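Local atomic coordinates of putative citrate lyase, alfa subunit (Streptococcus mutans, PDB entry 2HJ0), a protein that is a putative citrate lyase alpha subunit by family, built around two mixed, largely parallel beta sheets accompanied by helices. Residues 69-74 and 99-104; 78-83 and 104-109. All coordinates share one frame; numbering follows the deposited sequence.

Contact 1 of 2, residues 69-74 and 99-104; sequences FHHHFR and PSSIAN
His71 and Ser100 are joined by the main polar link between 69-74 and 99-104. ND1 of His71 lies 2.5 Å from OG of Ser100 and the two are hydrogen-bonded, nearly straight at 170°, with either atom a possible donor. CB of His71 points toward 99-104, and chi1 67° puts CG between the backbone N and the carbonyl carbon; Ser100 meets the ring at its ND1 edge, with CB of the serine lying in the ring plane. A second bond belongs to the backbone: N of Ser100 donates to O of Phe69 at 2.9 Å. That same carbonyl has CA of Pro99 3.2 Å away in a CA-H...O contact.

The CH-pi contact uses the next serine. CB of Ser101 lies 3.4 Å from the centroid of the His71 ring, only 10° off the ring normal, and rests over its centre. Two successive serines therefore hold one imidazole, Ser100 at an edge and Ser101 on a face.

Apolar contact is lighter. CB of Phe69 is 4.4 Å from CB of Pro99, which stands near the plane of the phenyl ring at its edge. At the far end, CB of Ala103 makes a van der Waals contact with O of Arg74 at 4.0 Å, at the closing residue of the type I turn from His71 to Arg74.

Both segments leave neighbouring parallel strands, 66-69 and 95-99, at their C-terminal ends. Helix 79-89 covers Phe69 through Val83 and Leu84, while strand 118-123 flanks Pro99 through Ser123. Tyr192 of helix 191-199 stacks on His71, and helix 79-89 forms the crossover that leads to strand 95-99.

Contact 2 of 2, residues 78-83 and 104-109; sequences YVMNMV and NVHEPL
ND2 of Asn81 donates to the carbonyl O of Val105 at 2.9 Å, the hydrogen bond that ties helix 79-89 to the loop 104-109. The N-H points well at the oxygen (160°), and that oxygen lies close to the plane of the asparagine amide. Seen from Val105, the donor stands well above the carbonyl plane, 39° out of it. CB of Asn81 points toward the loop, and chi1 -59° sets CG anti to the carbonyl carbon, beside the backbone N.

The other branch of that amide serves packing. OD1 of Asn81 is 3.6 Å from CD of Pro108, and the two side chains cross at about a right angle. OD1 also lies near the plane of the His106 ring, at its edge.

Met80, a selenomethionine, works on the ring's face. Its CE sits 3.5 Å from the centroid of the His106 imidazole, over the centre, in a CH-pi contact, and the chain is bent at chi2 and chi3. Its CB comes to 3.3 Å from NE2 of the same ring. CE also reaches CD1 of Leu109 at 4.5 Å, a loose apolar contact. On the opposite face of the imidazole, CG1 of Val105 lies offset toward the rim.

Both nitrogens of this buried ring have partners: ND1 takes the backbone N-H of Ala103, and NE2 bonds Asp77 OD2, which also receives the backbone N-H of Met80. This pattern is consistent with a proton on NE2, and the carboxylate could help polarise the imidazole. The chemistry thus implies a ring fixed in rotation by its two bonds, with an apolar methyl laid over it, and the hydrogen bond from the Asn81 amide to Val105 O joins helix and loop beside it.

In the fold
Contacts 1 and 2 adjoin in one beta-alpha-beta unit and the loop that follows it, their centres about 9 Å apart. Strand 66-69 runs out into contact 1, helix 79-89 supplies one side of contact 2, and the chain after strand 95-99 serves both, passing through the shared Asn104. Packing joins them: CG of Phe69 lies 3.7 Å from CG of Met80, and CG1 of Ile102 lies 3.7 Å from CE of Met80. Glu75, between the first segments, bonds the backbone N of Asn104 and Val105. A bound citric acid, probably from the crystallisation liquor, lies about 3 Å from the side chain of His71, so contact 1 borders what may be a pocket.

Contact 1 of 2, residues 69-74 and 99-104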
loop_
_atom_site.group_PDB
_atom_site.type_symbol
_atom_site.label_atom_id
_atom_site.label_comp_id
_atom_site.label_asym_id
_atom_site.label_seq_id
_atom_site.Cartn_x
_atom_site.Cartn_y
_atom_site.Cartn_z
ATOM N N PHE A 69 3.975 3.512 -18.148
ATOM C CA PHE A 69 3.988 2.061 -18.364
ATOM C C PHE A 69 5.142 1.493 -17.554
ATOM O O PHE A 69 6.023 2.240 -17.147
ATOM C CB PHE A 69 4.249 1.702 -19.833
ATOM C CG PHE A 69 3.391 2.440 -20.815
ATOM C CD1 PHE A 69 3.755 3.702 -21.272
ATOM C CD2 PHE A 69 2.220 1.870 -21.292
ATOM C CE1 PHE A 69 2.961 4.384 -22.189
ATOM C CE2 PHE A 69 1.421 2.539 -22.206
ATOM C CZ PHE A 69 1.793 3.798 -22.655
ATOM N N HIS A 70 5.146 0.181 -17.317
ATOM C CA HIS A 70 6.252 -0.415 -16.585
ATOM C C HIS A 70 6.990 -1.380 -17.510
ATOM O O HIS A 70 6.477 -1.732 -18.570
ATOM C CB HIS A 70 5.767 -1.136 -15.337
ATOM C CG HIS A 70 5.019 -2.395 -15.617
ATOM N ND1 HIS A 70 3.654 -2.495 -15.466
ATOM C CD2 HIS A 70 5.440 -3.591 -16.092
ATOM C CE1 HIS A 70 3.262 -3.698 -15.845
ATOM N NE2 HIS A 70 4.326 -4.382 -16.230
ATOM N N HIS A 71 8.194 -1.796 -17.128
ATOM C CA HIS A 71 8.972 -2.711 -17.965
ATOM C C HIS A 71 9.243 -4.093 -17.356
ATOM O O HIS A 71 10.267 -4.730 -17.665
ATOM C CB HIS A 71 10.312 -2.066 -18.345
ATOM C CG HIS A 71 11.238 -1.865 -17.188
ATOM N ND1 HIS A 71 10.992 -0.953 -16.187
ATOM C CD2 HIS A 71 12.392 -2.488 -16.851
ATOM C CE1 HIS A 71 11.950 -1.024 -15.281
ATOM N NE2 HIS A 71 12.812 -1.950 -15.658
ATOM N N HIS A 72 8.334 -4.580 -16.519
ATOM C CA HIS A 72 8.565 -5.884 -15.901
ATOM C C HIS A 72 8.547 -7.048 -16.881
ATOM O O HIS A 72 9.080 -8.115 -16.589
ATOM C CB HIS A 72 7.570 -6.125 -14.765
ATOM C CG HIS A 72 7.947 -5.451 -13.487
ATOM N ND1 HIS A 72 7.194 -4.445 -12.923
ATOM C CD2 HIS A 72 8.990 -5.654 -12.649
ATOM C CE1 HIS A 72 7.754 -4.057 -11.791
ATOM N NE2 HIS A 72 8.845 -4.778 -11.599
ATOM N N PHE A 73 7.951 -6.841 -18.047
ATOM C CA PHE A 73 7.899 -7.893 -19.067
ATOM C C PHE A 73 9.110 -7.799 -20.003
ATOM O O PHE A 73 9.303 -8.635 -20.899
ATOM C CB PHE A 73 6.616 -7.789 -19.890
ATOM C CG PHE A 73 5.398 -8.193 -19.136
ATOM C CD1 PHE A 73 4.348 -7.306 -18.953
ATOM C CD2 PHE A 73 5.307 -9.468 -18.591
ATOM C CE1 PHE A 73 3.226 -7.682 -18.241
ATOM C CE2 PHE A 73 4.189 -9.862 -17.874
ATOM C CZ PHE A 73 3.145 -8.971 -17.696
ATOM N N ARG A 74 9.914 -6.766 -19.782
ATOM C CA ARG A 74 11.102 -6.526 -20.571
ATOM C C ARG A 74 10.886 -6.665 -22.065
ATOM O O ARG A 74 9.932 -6.106 -22.595
ATOM C CB ARG A 74 12.207 -7.447 -20.094
ATOM C CG ARG A 74 12.534 -7.174 -18.660
ATOM C CD ARG A 74 13.919 -7.626 -18.335
ATOM N NE ARG A 74 13.885 -8.936 -17.719
ATOM C CZ ARG A 74 14.964 -9.647 -17.443
ATOM N NH1 ARG A 74 14.836 -10.847 -16.875
ATOM N NH2 ARG A 74 16.159 -9.150 -17.748
ATOM N N PRO A 99 7.541 5.828 -19.141
ATOM C CA PRO A 99 7.721 4.400 -18.842
ATOM C C PRO A 99 8.853 4.192 -17.831
ATOM O O PRO A 99 9.836 4.932 -17.839
ATOM C CB PRO A 99 8.065 3.807 -20.206
ATOM C CG PRO A 99 8.847 4.919 -20.849
ATOM C CD PRO A 99 8.037 6.147 -20.495
ATOM N N SER A 100 8.713 3.201 -16.953
ATOM C CA SER A 100 9.764 2.914 -15.982
ATOM C C SER A 100 11.075 2.624 -16.726
ATOM O O SER A 100 12.151 2.895 -16.198
ATOM C CB SER A 100 9.368 1.743 -15.091
ATOM O OG SER A 100 9.047 0.595 -15.844
ATOM N N SER A 101 10.990 2.074 -17.939
ATOM C CA SER A 101 12.178 1.837 -18.761
ATOM C C SER A 101 11.761 1.386 -20.150
ATOM O O SER A 101 10.641 0.934 -20.334
ATOM C CB SER A 101 13.122 0.819 -18.119
ATOM O OG SER A 101 14.440 0.932 -18.660
ATOM N N ILE A 102 12.654 1.516 -21.126
ATOM C CA ILE A 102 12.332 1.165 -22.513
ATOM C C ILE A 102 13.207 0.045 -23.075
ATOM O O ILE A 102 14.431 0.101 -22.987
ATOM C CB ILE A 102 12.449 2.447 -23.417
ATOM C CG1 ILE A 102 11.336 3.439 -23.055
ATOM C CG2 ILE A 102 12.331 2.095 -24.878
ATOM C CD1 ILE A 102 11.513 4.803 -23.649
ATOM N N ALA A 103 12.583 -0.972 -23.659
ATOM C CA ALA A 103 13.341 -2.093 -24.231
ATOM C C ALA A 103 13.405 -2.005 -25.767
ATOM O O ALA A 103 12.842 -1.086 -26.353
ATOM C CB ALA A 103 12.706 -3.425 -23.801
ATOM N N ASN A 104 14.094 -2.954 -26.408
ATOM C CA ASN A 104 14.224 -2.968 -27.868
ATOM C C ASN A 104 12.922 -3.309 -28.592
ATOM O O ASN A 104 12.671 -2.847 -29.709
ATOM C CB ASN A 104 15.294 -3.958 -28.338
ATOM C CG ASN A 104 16.706 -3.547 -27.941
ATOM O OD1 ASN A 104 17.165 -2.429 -28.207
ATOM N ND2 ASN A 104 17.410 -4.471 -27.307
#

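Contact 2 of 2, residues 78-83 and 104-109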
loop_
_atom_site.group_PDB
_atom_site.type_symbol
_atom_site.label_atom_id
_atom_site.label_comp_id
_atom_site.label_asym_id
_atom_site.label_seq_id
_atom_site.Cartn_x
_atom_site.Cartn_y
_atom_site.Cartn_z
ATOM N N TYR A 78 4.094 -6.180 -24.457
ATOM C CA TYR A 78 3.153 -5.931 -25.537
ATOM C C TYR A 78 2.291 -4.709 -25.242
ATOM O O TYR A 78 1.791 -4.071 -26.159
ATOM C CB TYR A 78 2.232 -7.128 -25.732
ATOM C CG TYR A 78 2.852 -8.335 -26.397
ATOM C CD1 TYR A 78 2.147 -9.533 -26.466
ATOM C CD2 TYR A 78 4.127 -8.292 -26.958
ATOM C CE1 TYR A 78 2.685 -10.661 -27.067
ATOM C CE2 TYR A 78 4.679 -9.428 -27.572
ATOM C CZ TYR A 78 3.942 -10.614 -27.616
ATOM O OH TYR A 78 4.457 -11.762 -28.181
ATOM N N VAL A 79 2.119 -4.397 -23.957
ATOM C CA VAL A 79 1.298 -3.275 -23.513
ATOM C C VAL A 79 1.710 -1.924 -24.071
ATOM O O VAL A 79 0.867 -1.204 -24.578
ATOM C CB VAL A 79 1.275 -3.196 -21.977
ATOM C CG1 VAL A 79 0.385 -2.058 -21.514
ATOM C CG2 VAL A 79 0.795 -4.513 -21.407
HETATM N N MSE A 80 2.990 -1.576 -23.982
HETATM C CA MSE A 80 3.479 -0.292 -24.495
HETATM C C MSE A 80 3.076 -0.064 -25.952
HETATM O O MSE A 80 2.329 0.864 -26.247
HETATM C CB MSE A 80 5.008 -0.216 -24.386
HETATM C CG MSE A 80 5.563 0.745 -23.314
HETATM SE SE MSE A 80 6.150 2.541 -23.918
HETATM C CE MSE A 80 8.039 2.185 -24.284
ATOM N N ASN A 81 3.572 -0.914 -26.851
ATOM C CA ASN A 81 3.286 -0.788 -28.280
ATOM C C ASN A 81 1.804 -0.839 -28.558
ATOM O O ASN A 81 1.308 -0.233 -29.507
ATOM C CB ASN A 81 3.962 -1.900 -29.090
ATOM C CG ASN A 81 5.464 -1.920 -28.920
ATOM O OD1 ASN A 81 6.102 -0.884 -28.730
ATOM N ND2 ASN A 81 6.042 -3.103 -29.011
HETATM N N MSE A 82 1.099 -1.578 -27.723
HETATM C CA MSE A 82 -0.336 -1.729 -27.863
HETATM C C MSE A 82 -1.062 -0.395 -27.639
HETATM O O MSE A 82 -1.714 0.122 -28.545
HETATM C CB MSE A 82 -0.815 -2.765 -26.854
HETATM C CG MSE A 82 -2.099 -3.469 -27.214
HETATM SE SE MSE A 82 -2.447 -4.806 -25.880
HETATM C CE MSE A 82 -1.088 -6.078 -26.349
ATOM N N VAL A 83 -0.942 0.156 -26.432
ATOM C CA VAL A 83 -1.599 1.412 -26.100
ATOM C C VAL A 83 -1.209 2.537 -27.052
ATOM O O VAL A 83 -2.065 3.125 -27.716
ATOM C CB VAL A 83 -1.273 1.843 -24.656
ATOM C CG1 VAL A 83 -1.920 3.181 -24.338
ATOM C CG2 VAL A 83 -1.754 0.790 -23.692
ATOM N N ASN A 104 14.094 -2.954 -26.408
ATOM C CA ASN A 104 14.224 -2.968 -27.868
ATOM C C ASN A 104 12.922 -3.309 -28.592
ATOM O O ASN A 104 12.671 -2.847 -29.709
ATOM C CB ASN A 104 15.294 -3.958 -28.338
ATOM C CG ASN A 104 16.706 -3.547 -27.941
ATOM O OD1 ASN A 104 17.165 -2.429 -28.207
ATOM N ND2 ASN A 104 17.410 -4.471 -27.307
ATOM N N VAL A 105 12.080 -4.118 -27.968
ATOM C CA VAL A 105 10.832 -4.506 -28.599
ATOM C C VAL A 105 9.953 -3.277 -28.743
ATOM O O VAL A 105 8.945 -3.303 -29.449
ATOM C CB VAL A 105 10.103 -5.570 -27.753
ATOM C CG1 VAL A 105 9.653 -4.963 -26.422
ATOM C CG2 VAL A 105 8.920 -6.125 -28.524
ATOM N N HIS A 106 10.343 -2.203 -28.063
ATOM C CA HIS A 106 9.602 -0.955 -28.114
ATOM C C HIS A 106 9.980 -0.115 -29.336
ATOM O O HIS A 106 9.766 1.090 -29.349
ATOM C CB HIS A 106 9.843 -0.153 -26.828
ATOM C CG HIS A 106 9.217 -0.764 -25.611
ATOM N ND1 HIS A 106 9.834 -0.766 -24.377
ATOM C CD2 HIS A 106 8.024 -1.381 -25.438
ATOM C CE1 HIS A 106 9.046 -1.361 -23.497
ATOM N NE2 HIS A 106 7.943 -1.744 -24.116
ATOM N N GLU A 107 10.529 -0.757 -30.362
ATOM C CA GLU A 107 10.940 -0.055 -31.580
ATOM C C GLU A 107 9.842 0.814 -32.197
ATOM O O GLU A 107 10.110 1.924 -32.663
ATOM C CB GLU A 107 11.428 -1.053 -32.622
ATOM C CG GLU A 107 12.195 -0.431 -33.775
ATOM C CD GLU A 107 12.340 -1.394 -34.945
ATOM O OE1 GLU A 107 11.300 -1.703 -35.582
ATOM O OE2 GLU A 107 13.480 -1.853 -35.224
ATOM N N PRO A 108 8.593 0.322 -32.220
ATOM C CA PRO A 108 7.486 1.095 -32.789
ATOM C C PRO A 108 7.439 2.541 -32.303
ATOM O O PRO A 108 6.898 3.412 -32.973
ATOM C CB PRO A 108 6.270 0.298 -32.347
ATOM C CG PRO A 108 6.772 -1.100 -32.421
ATOM C CD PRO A 108 8.111 -0.988 -31.745
ATOM N N LEU A 109 8.013 2.781 -31.130
ATOM C CA LEU A 109 8.053 4.113 -30.543
ATOM C C LEU A 109 8.686 5.108 -31.508
ATOM O O LEU A 109 8.214 6.234 -31.637
ATOM C CB LEU A 109 8.872 4.097 -29.260
ATOM C CG LEU A 109 8.422 4.941 -28.080
ATOM C CD1 LEU A 109 9.655 5.196 -27.197
ATOM C CD2 LEU A 109 7.817 6.262 -28.514
#